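Local coordinates for DsbA family protein (PDB 7JVE) that oxidises thiols and isomerises disulfides as a trimeric, thioredoxin-like enzyme related to DsbA, at residues A53-Q56 against A57-L61; Q64-A67 against E68-S72; K109-P112 against D113-F116; M211-G215 against T216-V220; M244-M247 against A248-K251. All blocks are in the same frame, centred on the assembly; numbering follows the deposited sequence. Where two conformers were deposited one is given.

Interaction 1 (A53-Q56 against A57-L61). With EDO (1,2-ethanediol), chain M.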
loop_
_atom_site.group_PDB
_atom_site.type_symbol
_atom_site.label_atom_id
_atom_site.label_comp_id
_atom_site.label_asym_id
_atom_site.label_seq_id
_atom_site.Cartn_x
_atom_site.Cartn_y
_atom_site.Cartn_z
ATOM N N ALA A 53 -20.038 -2.730 -10.968
ATOM C CA ALA A 53 -20.236 -1.797 -12.071
ATOM C C ALA A 53 -19.053 -1.831 -13.032
ATOM O O ALA A 53 -19.235 -1.781 -14.255
ATOM C CB ALA A 53 -20.453 -0.387 -11.529
ATOM N N GLN A 54 -17.839 -1.935 -12.498
ATOM C CA GLN A 54 -16.653 -2.022 -13.350
ATOM C C GLN A 54 -16.696 -3.274 -14.216
ATOM O O GLN A 54 -16.465 -3.213 -15.431
ATOM C CB GLN A 54 -15.386 -2.014 -12.488
ATOM C CG GLN A 54 -14.095 -1.888 -13.277
ATOM C CD GLN A 54 -13.782 -0.439 -13.596
ATOM O OE1 GLN A 54 -14.690 0.341 -13.890
ATOM N NE2 GLN A 54 -12.506 -0.057 -13.501
ATOM N N GLN A 55 -16.970 -4.427 -13.590
ATOM C CA GLN A 55 -17.049 -5.699 -14.303
ATOM C C GLN A 55 -18.075 -5.631 -15.424
ATOM O O GLN A 55 -17.799 -6.020 -16.567
ATOM C CB GLN A 55 -17.409 -6.810 -13.314
ATOM C CG GLN A 55 -17.447 -8.260 -13.840
ATOM C CD GLN A 55 -16.129 -8.737 -14.485
ATOM O OE1 GLN A 55 -16.137 -9.645 -15.312
ATOM N NE2 GLN A 55 -15.014 -8.070 -14.161
ATOM N N GLN A 56 -19.275 -5.159 -15.109
ATOM C CA GLN A 56 -20.304 -5.026 -16.125
ATOM C C GLN A 56 -19.824 -4.174 -17.294
ATOM O O GLN A 56 -20.073 -4.511 -18.460
ATOM C CB GLN A 56 -21.563 -4.435 -15.503
ATOM C CG GLN A 56 -22.387 -5.473 -14.723
ATOM C CD GLN A 56 -23.433 -4.837 -13.796
ATOM O OE1 GLN A 56 -23.391 -3.629 -13.526
ATOM N NE2 GLN A 56 -24.381 -5.651 -13.312
ATOM N N ALA A 57 -19.116 -3.080 -17.007
ATOM C CA ALA A 57 -18.679 -2.194 -18.086
ATOM C C ALA A 57 -17.601 -2.851 -18.935
ATOM O O ALA A 57 -17.575 -2.659 -20.153
ATOM C CB ALA A 57 -18.170 -0.871 -17.519
ATOM N N TYR A 58 -16.693 -3.607 -18.300
ATOM C CA TYR A 58 -15.692 -4.375 -19.043
ATOM C C TYR A 58 -16.344 -5.439 -19.916
ATOM O O TYR A 58 -15.908 -5.670 -21.053
ATOM C CB TYR A 58 -14.691 -5.041 -18.089
ATOM C CG TYR A 58 -13.511 -4.180 -17.708
ATOM C CD1 TYR A 58 -12.739 -3.539 -18.686
ATOM C CD2 TYR A 58 -13.142 -4.030 -16.370
ATOM C CE1 TYR A 58 -11.647 -2.762 -18.346
ATOM C CE2 TYR A 58 -12.054 -3.255 -16.022
ATOM C CZ TYR A 58 -11.318 -2.626 -17.001
ATOM O OH TYR A 58 -10.253 -1.856 -16.633
ATOM N N VAL A 59 -17.377 -6.111 -19.394
ATOM C CA VAL A 59 -18.071 -7.119 -20.184
ATOM C C VAL A 59 -18.665 -6.493 -21.444
ATOM O O VAL A 59 -18.560 -7.051 -22.546
ATOM C CB VAL A 59 -19.147 -7.824 -19.336
ATOM C CG1 VAL A 59 -20.116 -8.564 -20.248
ATOM C CG2 VAL A 59 -18.499 -8.792 -18.337
ATOM N N GLN A 60 -19.284 -5.315 -21.308
ATOM C CA GLN A 60 -19.815 -4.628 -22.480
ATOM C C GLN A 60 -18.716 -4.358 -23.498
ATOM O O GLN A 60 -18.941 -4.490 -24.704
ATOM C CB GLN A 60 -20.498 -3.318 -22.075
ATOM C CG GLN A 60 -21.837 -3.513 -21.397
ATOM C CD GLN A 60 -22.842 -4.153 -22.344
ATOM O OE1 GLN A 60 -23.117 -3.626 -23.426
ATOM N NE2 GLN A 60 -23.360 -5.315 -21.962
ATOM N N LEU A 61 -17.526 -3.948 -23.029
ATOM C CA LEU A 61 -16.420 -3.673 -23.946
ATOM C C LEU A 61 -15.967 -4.944 -24.656
ATOM O O LEU A 61 -15.714 -4.924 -25.870
ATOM C CB LEU A 61 -15.255 -3.032 -23.193
ATOM C CG LEU A 61 -15.517 -1.619 -22.656
ATOM C CD1 LEU A 61 -14.337 -1.115 -21.820
ATOM C CD2 LEU A 61 -15.805 -0.666 -23.820
HETATM C C1 EDO M . -14.246 0.002 -18.278
HETATM O O1 EDO M . -13.859 1.344 -18.584
HETATM C C2 EDO M . -14.498 -0.094 -16.776
HETATM O O2 EDO M . -15.195 1.088 -16.308
HETATM O O HOH W 1 -22.476 -6.016 -18.911
#
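Gln56, Ala57 and Tyr58 carry most of this contact, on consecutive turns of helix 37-64 where backbone bonds join each residue to the one four places along. Ala57 N donates to Ala53 O at 3.0 Å, and Tyr58 N to Gln54 O at 2.9 Å with an almost straight N-H angle of 163°. The methyl of Ala57 lies against the same two carbonyls. At Gln56 the carbonyl does the polar work. Its O takes Gln60 N at 3.1 Å and also a water, which in turn accepts from Gln60 NE2.

On another side of the helix Gln54 CG comes up beside the rim of the Tyr58 ring, 3.7 Å from CE2. The Gln54 chain bends at chi2 (84°) and carries OE1 to a 1,2-ethanediol; amide and ring planes are 71° apart. The ethanediol O2 donates to Gln54 OE1 at 2.6 Å, while its C2 lies over the centre of the Tyr58 ring.

Tyr58 OH bonds to Asp212 O and to Lys162 NZ of the second subunit; Gln54 NE2 donates to Lys162 O of that subunit. The arrangement is the i to i+4 hydrogen bonding of an alpha-helix, placed where helix 37-64 meets both the thioredoxin fold and a trimer partner.

Interaction 2 (Q64-A67 against E68-S72)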
loop_
_atom_site.group_PDB
_atom_site.type_symbol
_atom_site.label_atom_id
_atom_site.label_comp_id
_atom_site.label_asym_id
_atom_site.label_seq_id
_atom_site.Cartn_x
_atom_site.Cartn_y
_atom_site.Cartn_z
ATOM N N GLN A 64 -18.334 -5.691 -27.371
ATOM C CA GLN A 64 -18.195 -4.775 -28.502
ATOM C C GLN A 64 -16.954 -5.096 -29.351
ATOM O O GLN A 64 -16.990 -4.981 -30.584
ATOM C CB GLN A 64 -18.154 -3.333 -27.998
ATOM C CG GLN A 64 -17.985 -2.313 -29.101
ATOM C CD GLN A 64 -17.768 -0.882 -28.604
ATOM O OE1 GLN A 64 -17.999 -0.549 -27.432
ATOM N NE2 GLN A 64 -17.323 -0.023 -29.513
ATOM N N TYR A 65 -15.850 -5.512 -28.728
ATOM C CA TYR A 65 -14.614 -5.772 -29.461
ATOM C C TYR A 65 -14.346 -7.261 -29.643
ATOM O O TYR A 65 -13.198 -7.672 -29.794
ATOM C CB TYR A 65 -13.432 -5.074 -28.782
ATOM C CG TYR A 65 -13.589 -3.565 -28.852
ATOM C CD1 TYR A 65 -13.244 -2.855 -29.995
ATOM C CD2 TYR A 65 -14.129 -2.860 -27.784
ATOM C CE1 TYR A 65 -13.408 -1.473 -30.059
ATOM C CE2 TYR A 65 -14.304 -1.494 -27.837
ATOM C CZ TYR A 65 -13.948 -0.804 -28.976
ATOM O OH TYR A 65 -14.137 0.556 -29.005
ATOM N N ARG A 66 -15.397 -8.080 -29.646
ATOM C CA ARG A 66 -15.225 -9.522 -29.794
ATOM C C ARG A 66 -14.345 -9.875 -30.996
ATOM O O ARG A 66 -13.428 -10.699 -30.890
ATOM C CB ARG A 66 -16.598 -10.193 -29.918
ATOM C CG ARG A 66 -16.532 -11.715 -30.024
ATOM C CD ARG A 66 -17.909 -12.340 -30.280
ATOM N NE ARG A 66 -18.269 -13.301 -29.237
ATOM C CZ ARG A 66 -19.188 -13.082 -28.302
ATOM N NH1 ARG A 66 -19.852 -11.938 -28.280
ATOM N NH2 ARG A 66 -19.445 -14.010 -27.394
ATOM N N ALA A 67 -14.618 -9.275 -32.158
ATOM C CA ALA A 67 -13.895 -9.691 -33.354
ATOM C C ALA A 67 -12.403 -9.437 -33.197
ATOM O O ALA A 67 -11.575 -10.287 -33.558
ATOM C CB ALA A 67 -14.449 -8.992 -34.601
ATOM N N GLU A 68 -12.041 -8.283 -32.646
ATOM C CA GLU A 68 -10.639 -7.979 -32.421
ATOM C C GLU A 68 -10.050 -8.905 -31.364
ATOM O O GLU A 68 -8.933 -9.409 -31.525
ATOM C CB GLU A 68 -10.495 -6.511 -32.004
ATOM C CG GLU A 68 -10.896 -5.548 -33.114
ATOM C CD GLU A 68 -12.372 -5.104 -33.039
ATOM O OE1 GLU A 68 -12.632 -3.885 -33.165
ATOM O OE2 GLU A 68 -13.275 -5.941 -32.807
ATOM N N LEU A 69 -10.786 -9.132 -30.270
ATOM C CA LEU A 69 -10.297 -10.006 -29.207
ATOM C C LEU A 69 -9.996 -11.406 -29.731
ATOM O O LEU A 69 -9.036 -12.049 -29.290
ATOM C CB LEU A 69 -11.320 -10.076 -28.075
ATOM C CG LEU A 69 -11.454 -8.844 -27.174
ATOM C CD1 LEU A 69 -12.715 -8.939 -26.334
ATOM C CD2 LEU A 69 -10.235 -8.673 -26.289
ATOM N N LEU A 70 -10.813 -11.904 -30.660
ATOM C CA LEU A 70 -10.707 -13.274 -31.138
ATOM C C LEU A 70 -10.030 -13.372 -32.496
ATOM O O LEU A 70 -10.034 -14.449 -33.101
ATOM C CB LEU A 70 -12.086 -13.927 -31.196
ATOM C CG LEU A 70 -12.937 -13.746 -29.947
ATOM C CD1 LEU A 70 -14.260 -14.447 -30.116
ATOM C CD2 LEU A 70 -12.197 -14.243 -28.741
ATOM N N SER A 71 -9.442 -12.271 -32.971
ATOM C CA SER A 71 -8.737 -12.226 -34.248
ATOM C C SER A 71 -7.868 -13.462 -34.452
ATOM O O SER A 71 -7.125 -13.868 -33.558
ATOM C CB SER A 71 -7.865 -10.965 -34.302
ATOM O OG SER A 71 -7.031 -10.997 -35.447
ATOM N N SER A 72 -7.984 -14.071 -35.629
ATOM C CA SER A 72 -7.067 -15.154 -35.960
ATOM C C SER A 72 -5.669 -14.647 -36.311
ATOM O O SER A 72 -4.813 -15.465 -36.656
ATOM C CB SER A 72 -7.612 -15.975 -37.129
ATOM O OG SER A 72 -7.900 -15.115 -38.211
HETATM O O HOH W 2 -16.285 -6.881 -32.657
#
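Tyr65 and Glu68 meet ring edge against carboxylate. Glu68 OE1 sits near the ring plane, 3.4 Å from Tyr65 CD1, and the two flat groups are turned 61° to each other. A bend at chi2 (93°) turns the carboxylate back toward the Tyr65 ring. One face of that ring carries Gln64 CG, offset toward the rim; the ring of His210 also meets the Tyr65 ring, the two planes nearly parallel.

The other oxygen, Glu68 OE2, shares a water with Gln64 O and Ala67 N. The water accepts from Ala67 N at 3.0 Å and donates to the two oxygens, tying the end of one helix to the start of the next. Tyr65 is the first residue past helix 37-64 and also the N-cap of the short helix 66-69. A carboxylate held at that first turn would probably be steadied by the helix dipole. Two backbone bonds hold the turn: Leu69 N to Tyr65 O and Leu70 N to Arg66 O, both 2.9 Å.

Farther round, Arg66 and Leu70 touch through their aliphatic parts, Arg66 CG to Leu70 CD1 at 3.6 Å. Arg66 is extended as far as CD and bends at chi3; its guanidinium is modelled in two conformers, which leaves its bond to Pro223 O less certain. Leu70 and Leu69 pack on strand 84-90, and the carbonyls of Leu70 and Ser71 receive the guanidinium of Arg115.

Interaction 3 (K109-P112 against D113-F116)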
loop_
_atom_site.group_PDB
_atom_site.type_symbol
_atom_site.label_atom_id
_atom_site.label_comp_id
_atom_site.label_asym_id
_atom_site.label_seq_id
_atom_site.Cartn_x
_atom_site.Cartn_y
_atom_site.Cartn_z
ATOM N N LYS A 109 -2.860 -26.955 -20.309
ATOM C CA LYS A 109 -2.856 -28.409 -20.322
ATOM C C LYS A 109 -4.196 -28.955 -19.870
ATOM O O LYS A 109 -4.669 -29.962 -20.401
ATOM C CB LYS A 109 -1.731 -28.953 -19.440
ATOM C CG LYS A 109 -0.357 -28.555 -19.940
ATOM C CD LYS A 109 0.657 -29.679 -19.739
ATOM C CE LYS A 109 2.041 -29.138 -19.384
ATOM N NZ LYS A 109 2.984 -30.242 -19.028
ATOM N N ALA A 110 -4.825 -28.302 -18.898
ATOM C CA ALA A 110 -6.073 -28.812 -18.354
ATOM C C ALA A 110 -7.271 -28.504 -19.235
ATOM O O ALA A 110 -8.347 -29.056 -18.993
ATOM C CB ALA A 110 -6.315 -28.245 -16.958
ATOM N N ASN A 111 -7.122 -27.640 -20.237
ATOM C CA ASN A 111 -8.230 -27.226 -21.102
ATOM C C ASN A 111 -7.802 -27.299 -22.566
ATOM O O ASN A 111 -7.724 -26.275 -23.258
ATOM C CB ASN A 111 -8.700 -25.817 -20.732
ATOM C CG ASN A 111 -9.344 -25.758 -19.344
ATOM O OD1 ASN A 111 -10.559 -25.968 -19.193
ATOM N ND2 ASN A 111 -8.533 -25.474 -18.325
ATOM N N PRO A 112 -7.509 -28.505 -23.073
ATOM C CA PRO A 112 -7.056 -28.628 -24.470
ATOM C C PRO A 112 -8.128 -28.271 -25.485
ATOM O O PRO A 112 -7.811 -28.054 -26.662
ATOM C CB PRO A 112 -6.666 -30.102 -24.579
ATOM C CG PRO A 112 -7.564 -30.778 -23.602
ATOM C CD PRO A 112 -7.643 -29.823 -22.430
ATOM N N ASP A 113 -9.374 -28.194 -25.051
ATOM C CA ASP A 113 -10.531 -27.875 -25.874
ATOM C C ASP A 113 -10.797 -26.380 -25.981
ATOM O O ASP A 113 -11.723 -25.986 -26.698
ATOM C CB ASP A 113 -11.754 -28.561 -25.275
ATOM C CG ASP A 113 -12.058 -28.060 -23.850
ATOM O OD1 ASP A 113 -13.246 -27.765 -23.573
ATOM O OD2 ASP A 113 -11.114 -27.926 -23.028
ATOM N N THR A 114 -10.031 -25.548 -25.272
ATOM C CA THR A 114 -10.283 -24.121 -25.164
ATOM C C THR A 114 -9.184 -23.362 -25.892
ATOM O O THR A 114 -8.029 -23.787 -25.927
ATOM C CB THR A 114 -10.365 -23.705 -23.684
ATOM O OG1 THR A 114 -11.543 -24.261 -23.084
ATOM C CG2 THR A 114 -10.378 -22.192 -23.507
ATOM N N ARG A 115 -9.553 -22.247 -26.505
ATOM C CA ARG A 115 -8.613 -21.450 -27.274
ATOM C C ARG A 115 -7.976 -20.383 -26.383
ATOM O O ARG A 115 -8.686 -19.617 -25.718
ATOM C CB ARG A 115 -9.320 -20.801 -28.470
ATOM C CG ARG A 115 -8.397 -20.111 -29.449
ATOM C CD ARG A 115 -9.162 -19.445 -30.581
ATOM N NE ARG A 115 -8.270 -18.648 -31.414
ATOM C CZ ARG A 115 -8.605 -17.489 -31.969
ATOM N NH1 ARG A 115 -9.820 -16.989 -31.774
ATOM N NH2 ARG A 115 -7.717 -16.812 -32.694
ATOM N N PHE A 116 -6.643 -20.334 -26.374
ATOM C CA PHE A 116 -5.905 -19.335 -25.610
ATOM C C PHE A 116 -5.209 -18.392 -26.586
ATOM O O PHE A 116 -4.401 -18.828 -27.416
ATOM C CB PHE A 116 -4.910 -19.992 -24.655
ATOM C CG PHE A 116 -5.561 -20.756 -23.527
ATOM C CD1 PHE A 116 -6.091 -22.027 -23.745
ATOM C CD2 PHE A 116 -5.650 -20.204 -22.244
ATOM C CE1 PHE A 116 -6.691 -22.747 -22.703
ATOM C CE2 PHE A 116 -6.236 -20.914 -21.201
ATOM C CZ PHE A 116 -6.766 -22.185 -21.426
HETATM O O HOH W 3 -5.577 -25.217 -24.955
#
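This is a tight reversal, a type I beta turn from Asn111 to Thr114 that takes the chain out of helix 95-110 and into strand 115-120. Its closing bond runs from Thr114 N to Asn111 O at 3.1 Å. The donor stands well above the carbonyl plane, 58° out of it. Asn111 O also accepts from a water at 2.9 Å, which gives a second bond to Thr114 O at 3.0 Å. The same Asn111 O lies in the plane of the Phe116 ring, 3.7 Å from CE1, an edge-on approach to a C-H.

At the corner, Asp113 has CG between its backbone N and carbonyl carbon (chi1 62°), the crowded position. That folds the carboxylate back over the turn, with OD2 3.4 Å from Asn111 C. Asn111 CB and Thr114 CB pack 4.0 Å apart across the turn.

The Asn111 amide ties the turn down: ND2 reaches Leu107 O within helix 95-110 and Gln246 OE1 on helix 242-253. The turn therefore closes the helix-to-strand half of the beta-alpha-beta unit 84-90, 95-110, 115-120, with helix 242-253 against Asn111 and Thr114 and strand 84-90 under Phe116.

Interaction 4 (M211-G215 against T216-V220). With EDO (1,2-ethanediol), chain M.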
loop_
_atom_site.group_PDB
_atom_site.type_symbol
_atom_site.label_atom_id
_atom_site.label_comp_id
_atom_site.label_asym_id
_atom_site.label_seq_id
_atom_site.Cartn_x
_atom_site.Cartn_y
_atom_site.Cartn_z
ATOM N N MET A 211 -10.196 -1.476 -24.812
ATOM C CA MET A 211 -10.718 -2.318 -23.744
ATOM C C MET A 211 -10.548 -1.677 -22.377
ATOM O O MET A 211 -10.969 -2.266 -21.381
ATOM C CB MET A 211 -10.037 -3.685 -23.769
ATOM C CG MET A 211 -10.532 -4.585 -24.903
ATOM S SD MET A 211 -12.284 -4.994 -24.753
ATOM C CE MET A 211 -12.290 -5.706 -23.117
ATOM N N ASP A 212 -9.941 -0.490 -22.307
ATOM C CA ASP A 212 -9.567 0.127 -21.039
ATOM C C ASP A 212 -8.654 -0.795 -20.223
ATOM O O ASP A 212 -8.812 -0.939 -19.010
ATOM C CB ASP A 212 -10.819 0.537 -20.244
ATOM C CG ASP A 212 -10.525 1.600 -19.190
ATOM O OD1 ASP A 212 -9.420 2.183 -19.208
ATOM O OD2 ASP A 212 -11.382 1.843 -18.322
ATOM N N PHE A 213 -7.683 -1.414 -20.900
ATOM C CA PHE A 213 -6.605 -2.194 -20.293
ATOM C C PHE A 213 -5.245 -1.521 -20.428
ATOM O O PHE A 213 -4.218 -2.192 -20.267
ATOM C CB PHE A 213 -6.485 -3.580 -20.950
ATOM C CG PHE A 213 -7.676 -4.489 -20.752
ATOM C CD1 PHE A 213 -8.510 -4.349 -19.660
ATOM C CD2 PHE A 213 -7.926 -5.513 -21.661
ATOM C CE1 PHE A 213 -9.572 -5.206 -19.475
ATOM C CE2 PHE A 213 -8.999 -6.356 -21.488
ATOM C CZ PHE A 213 -9.828 -6.198 -20.403
ATOM N N SER A 214 -5.188 -0.247 -20.792
ATOM C CA SER A 214 -3.886 0.367 -21.055
ATOM C C SER A 214 -3.007 0.306 -19.810
ATOM O O SER A 214 -3.392 0.778 -18.733
ATOM C CB SER A 214 -4.056 1.810 -21.514
ATOM O OG SER A 214 -2.870 2.260 -22.136
ATOM N N GLY A 215 -1.824 -0.291 -19.951
ATOM C CA GLY A 215 -0.944 -0.401 -18.811
ATOM C C GLY A 215 -1.325 -1.458 -17.800
ATOM O O GLY A 215 -0.646 -1.569 -16.784
ATOM N N THR A 216 -2.373 -2.241 -18.040
ATOM C CA THR A 216 -2.897 -3.177 -17.043
ATOM C C THR A 216 -3.143 -4.549 -17.665
ATOM O O THR A 216 -4.132 -4.725 -18.410
ATOM C CB THR A 216 -4.171 -2.632 -16.384
ATOM O OG1 THR A 216 -5.229 -2.562 -17.340
ATOM C CG2 THR A 216 -3.956 -1.214 -15.751
ATOM N N PRO A 217 -2.311 -5.546 -17.376
ATOM C CA PRO A 217 -2.573 -6.904 -17.876
ATOM C C PRO A 217 -3.926 -7.433 -17.407
ATOM O O PRO A 217 -4.410 -7.088 -16.324
ATOM C CB PRO A 217 -1.418 -7.725 -17.292
ATOM C CG PRO A 217 -0.323 -6.704 -17.058
ATOM C CD PRO A 217 -1.087 -5.483 -16.563
ATOM N N ALA A 218 -4.533 -8.287 -18.236
ATOM C CA ALA A 218 -5.893 -8.765 -17.985
ATOM C C ALA A 218 -6.188 -9.991 -18.830
ATOM O O ALA A 218 -5.528 -10.252 -19.844
ATOM C CB ALA A 218 -6.955 -7.689 -18.278
ATOM N N PHE A 219 -7.195 -10.740 -18.382
ATOM C CA PHE A 219 -7.787 -11.865 -19.096
ATOM C C PHE A 219 -9.207 -11.501 -19.490
ATOM O O PHE A 219 -9.942 -10.925 -18.681
ATOM C CB PHE A 219 -7.864 -13.132 -18.228
ATOM C CG PHE A 219 -6.535 -13.670 -17.801
ATOM C CD1 PHE A 219 -5.956 -13.249 -16.609
ATOM C CD2 PHE A 219 -5.871 -14.608 -18.571
ATOM C CE1 PHE A 219 -4.741 -13.740 -16.203
ATOM C CE2 PHE A 219 -4.637 -15.106 -18.166
ATOM C CZ PHE A 219 -4.069 -14.668 -16.986
ATOM N N VAL A 220 -9.601 -11.871 -20.709
ATOM C CA VAL A 220 -10.998 -11.898 -21.124
ATOM C C VAL A 220 -11.364 -13.334 -21.468
ATOM O O VAL A 220 -10.745 -13.953 -22.349
ATOM C CB VAL A 220 -11.289 -10.992 -22.328
ATOM C CG1 VAL A 220 -12.811 -10.880 -22.506
ATOM C CG2 VAL A 220 -10.635 -9.631 -22.155
HETATM C C1 EDO M . -14.246 0.002 -18.278
HETATM O O1 EDO M . -13.859 1.344 -18.584
HETATM C C2 EDO M . -14.498 -0.094 -16.776
HETATM O O2 EDO M . -15.195 1.088 -16.308
HETATM O O HOH W 4 -6.451 0.396 -17.470
#
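The Phe213 ring is sandwiched. Ala218 CB sits over the centre of one face, 3.7 Å from the ring centroid and only 8° off the normal, a clear CH-pi contact, while Met211 CB covers the opposite face toward the rim. Val220 CG2 comes in at the ring edge, 3.7 Å from CE2. Ala218 and Val220, two apart on one strand, thus present the same side to the ring.

Outward from this core a type II turn, Phe213 to Thr216, reverses the chain, with Gly215 at positive phi (76°). Thr216 N closes it on Phe213 O at 2.9 Å. Thr216 OG1 lies between its own backbone N and carbonyl carbon (chi1 67°), 3.1 Å from the same oxygen and within reach of a water that also bonds Asp212 O. Asp212, just past helix 199-210, has positive phi and makes the Schellman motif that terminates it; its OD2 takes 1,2-ethanediol O1 and forms a salt bridge with Lys162 of the second subunit.

Pro217 follows a trans peptide, Thr216 CA to Pro217 CA 3.8 Å, where thioredoxin relatives usually have a cis-proline, and touches the disulfide pair Cys94 and Cys97. Beyond it, strand 218-223 runs between strands 84-90 and 234-237, with the loop from helix 199-210 packed on one side.

Interaction 5 (M244-M247 against A248-K251)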
loop_
_atom_site.group_PDB
_atom_site.type_symbol
_atom_site.label_atom_id
_atom_site.label_comp_id
_atom_site.label_asym_id
_atom_site.label_seq_id
_atom_site.Cartn_x
_atom_site.Cartn_y
_atom_site.Cartn_z
ATOM N N MET A 244 -9.954 -19.393 -10.281
ATOM C CA MET A 244 -10.774 -18.301 -10.785
ATOM C C MET A 244 -10.849 -18.344 -12.315
ATOM O O MET A 244 -11.927 -18.197 -12.906
ATOM C CB MET A 244 -10.202 -16.971 -10.288
ATOM C CG MET A 244 -11.050 -15.765 -10.635
ATOM S SD MET A 244 -12.537 -15.818 -9.571
ATOM C CE MET A 244 -11.805 -15.733 -7.939
ATOM N N LEU A 245 -9.714 -18.568 -12.976
ATOM C CA LEU A 245 -9.736 -18.661 -14.427
ATOM C C LEU A 245 -10.510 -19.893 -14.883
ATOM O O LEU A 245 -11.220 -19.847 -15.894
ATOM C CB LEU A 245 -8.310 -18.675 -14.977
ATOM C CG LEU A 245 -7.649 -17.301 -15.084
ATOM C CD1 LEU A 245 -6.157 -17.453 -15.343
ATOM C CD2 LEU A 245 -8.312 -16.428 -16.158
ATOM N N GLN A 246 -10.402 -20.998 -14.141
ATOM C CA GLN A 246 -11.134 -22.203 -14.513
ATOM C C GLN A 246 -12.647 -21.984 -14.419
ATOM O O GLN A 246 -13.397 -22.429 -15.295
ATOM C CB GLN A 246 -10.713 -23.389 -13.639
ATOM C CG GLN A 246 -11.238 -24.750 -14.180
ATOM C CD GLN A 246 -10.685 -25.068 -15.593
ATOM O OE1 GLN A 246 -9.468 -25.180 -15.785
ATOM N NE2 GLN A 246 -11.574 -25.217 -16.567
ATOM N N MET A 247 -13.121 -21.314 -13.360
ATOM C CA MET A 247 -14.560 -21.062 -13.257
ATOM C C MET A 247 -15.053 -20.207 -14.421
ATOM O O MET A 247 -16.112 -20.483 -14.998
ATOM C CB MET A 247 -14.914 -20.411 -11.904
ATOM C CG MET A 247 -14.689 -21.307 -10.653
ATOM S SD MET A 247 -15.247 -20.613 -9.022
ATOM C CE MET A 247 -14.002 -19.299 -8.641
ATOM N N ALA A 248 -14.270 -19.202 -14.811
ATOM C CA ALA A 248 -14.616 -18.357 -15.947
ATOM C C ALA A 248 -14.679 -19.165 -17.240
ATOM O O ALA A 248 -15.541 -18.918 -18.095
ATOM C CB ALA A 248 -13.591 -17.224 -16.091
ATOM N N ILE A 249 -13.769 -20.134 -17.401
ATOM C CA ILE A 249 -13.803 -21.014 -18.569
ATOM C C ILE A 249 -15.095 -21.826 -18.582
ATOM O O ILE A 249 -15.770 -21.933 -19.608
ATOM C CB ILE A 249 -12.553 -21.917 -18.594
ATOM C CG1 ILE A 249 -11.307 -21.098 -18.966
ATOM C CG2 ILE A 249 -12.735 -23.101 -19.537
ATOM C CD1 ILE A 249 -9.994 -21.831 -18.710
ATOM N N GLN A 250 -15.469 -22.397 -17.440
ATOM C CA GLN A 250 -16.678 -23.219 -17.414
ATOM C C GLN A 250 -17.920 -22.375 -17.675
ATOM O O GLN A 250 -18.852 -22.821 -18.352
ATOM C CB GLN A 250 -16.782 -23.972 -16.080
ATOM C CG GLN A 250 -15.606 -24.912 -15.836
ATOM C CD GLN A 250 -15.456 -25.964 -16.954
ATOM O OE1 GLN A 250 -14.436 -26.016 -17.655
ATOM N NE2 GLN A 250 -16.472 -26.802 -17.116
ATOM N N LYS A 251 -17.937 -21.144 -17.164
ATOM C CA LYS A 251 -19.042 -20.234 -17.433
ATOM C C LYS A 251 -19.107 -19.874 -18.916
ATOM O O LYS A 251 -20.203 -19.723 -19.476
ATOM C CB LYS A 251 -18.872 -18.997 -16.554
ATOM C CG LYS A 251 -19.766 -17.816 -16.824
ATOM C CD LYS A 251 -19.539 -16.800 -15.699
ATOM C CE LYS A 251 -19.712 -15.362 -16.160
ATOM N NZ LYS A 251 -19.205 -14.390 -15.137
#
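Gln246 and Gln250 sit one turn apart and join by both backbone and side chain. Gln250 N donates to Gln246 O at 3.0 Å, a sound bond. Their amides add a weak one, Gln246 NE2 to Gln250 OE1 at 3.2 Å, bent to 128° at the hydrogen. Both chains bend at chi2, which brings the amide ends together with their planes 43° apart. Gln250 OE1 has its stronger partner in Lys253 NZ, and Gln246 OE1 is satisfied by Asn111.

The other carbonyls are used in the same helical way. Met244 O receives Ala248 N at 3.2 Å, Leu245 O receives Ile249 N at 3.0 Å, and Met247 O receives Lys251 N at 2.9 Å. Ile249 lays CG1 3.3 Å from Leu245 O, and its CG2 comes obliquely to Gln246 NE2, 3.8 Å away. Toward the N-terminal end of the helix, Met244 N is hydrogen-bonded to Thr241 OG1, and Lys251 NZ reaches Thr234 OG1.

Buried Leu245, Ala248 and Ile249 face the protein, against strands 218-223 and 234-237 and Leu107 of helix 95-110, while the glutamines lie toward the 111-114 turn. This is the C-terminal helix of a thioredoxin fold, packed against the central sheet.

In the fold
Along the chain the five contacts come strictly in series. Interactions 1 and 2 adjoin, centres 16 Å apart, as helix 37-64 gives way to helix 66-69. Interaction 4, only 3 Å from the chain's centre, touches both and also meets the second subunit, as does interaction 1. Interaction 3 reaches the same sheet as interaction 4 through strand 115-120, and is linked to interaction 2 by Arg115. Interaction 5, on helix 242-253, lies 12 Å from interaction 3, centre to centre, and contacts interaction 4 through Leu245 and Phe219. Together they link the long N-terminal helix to the mixed sheet of the thioredoxin fold and to a trimer interface.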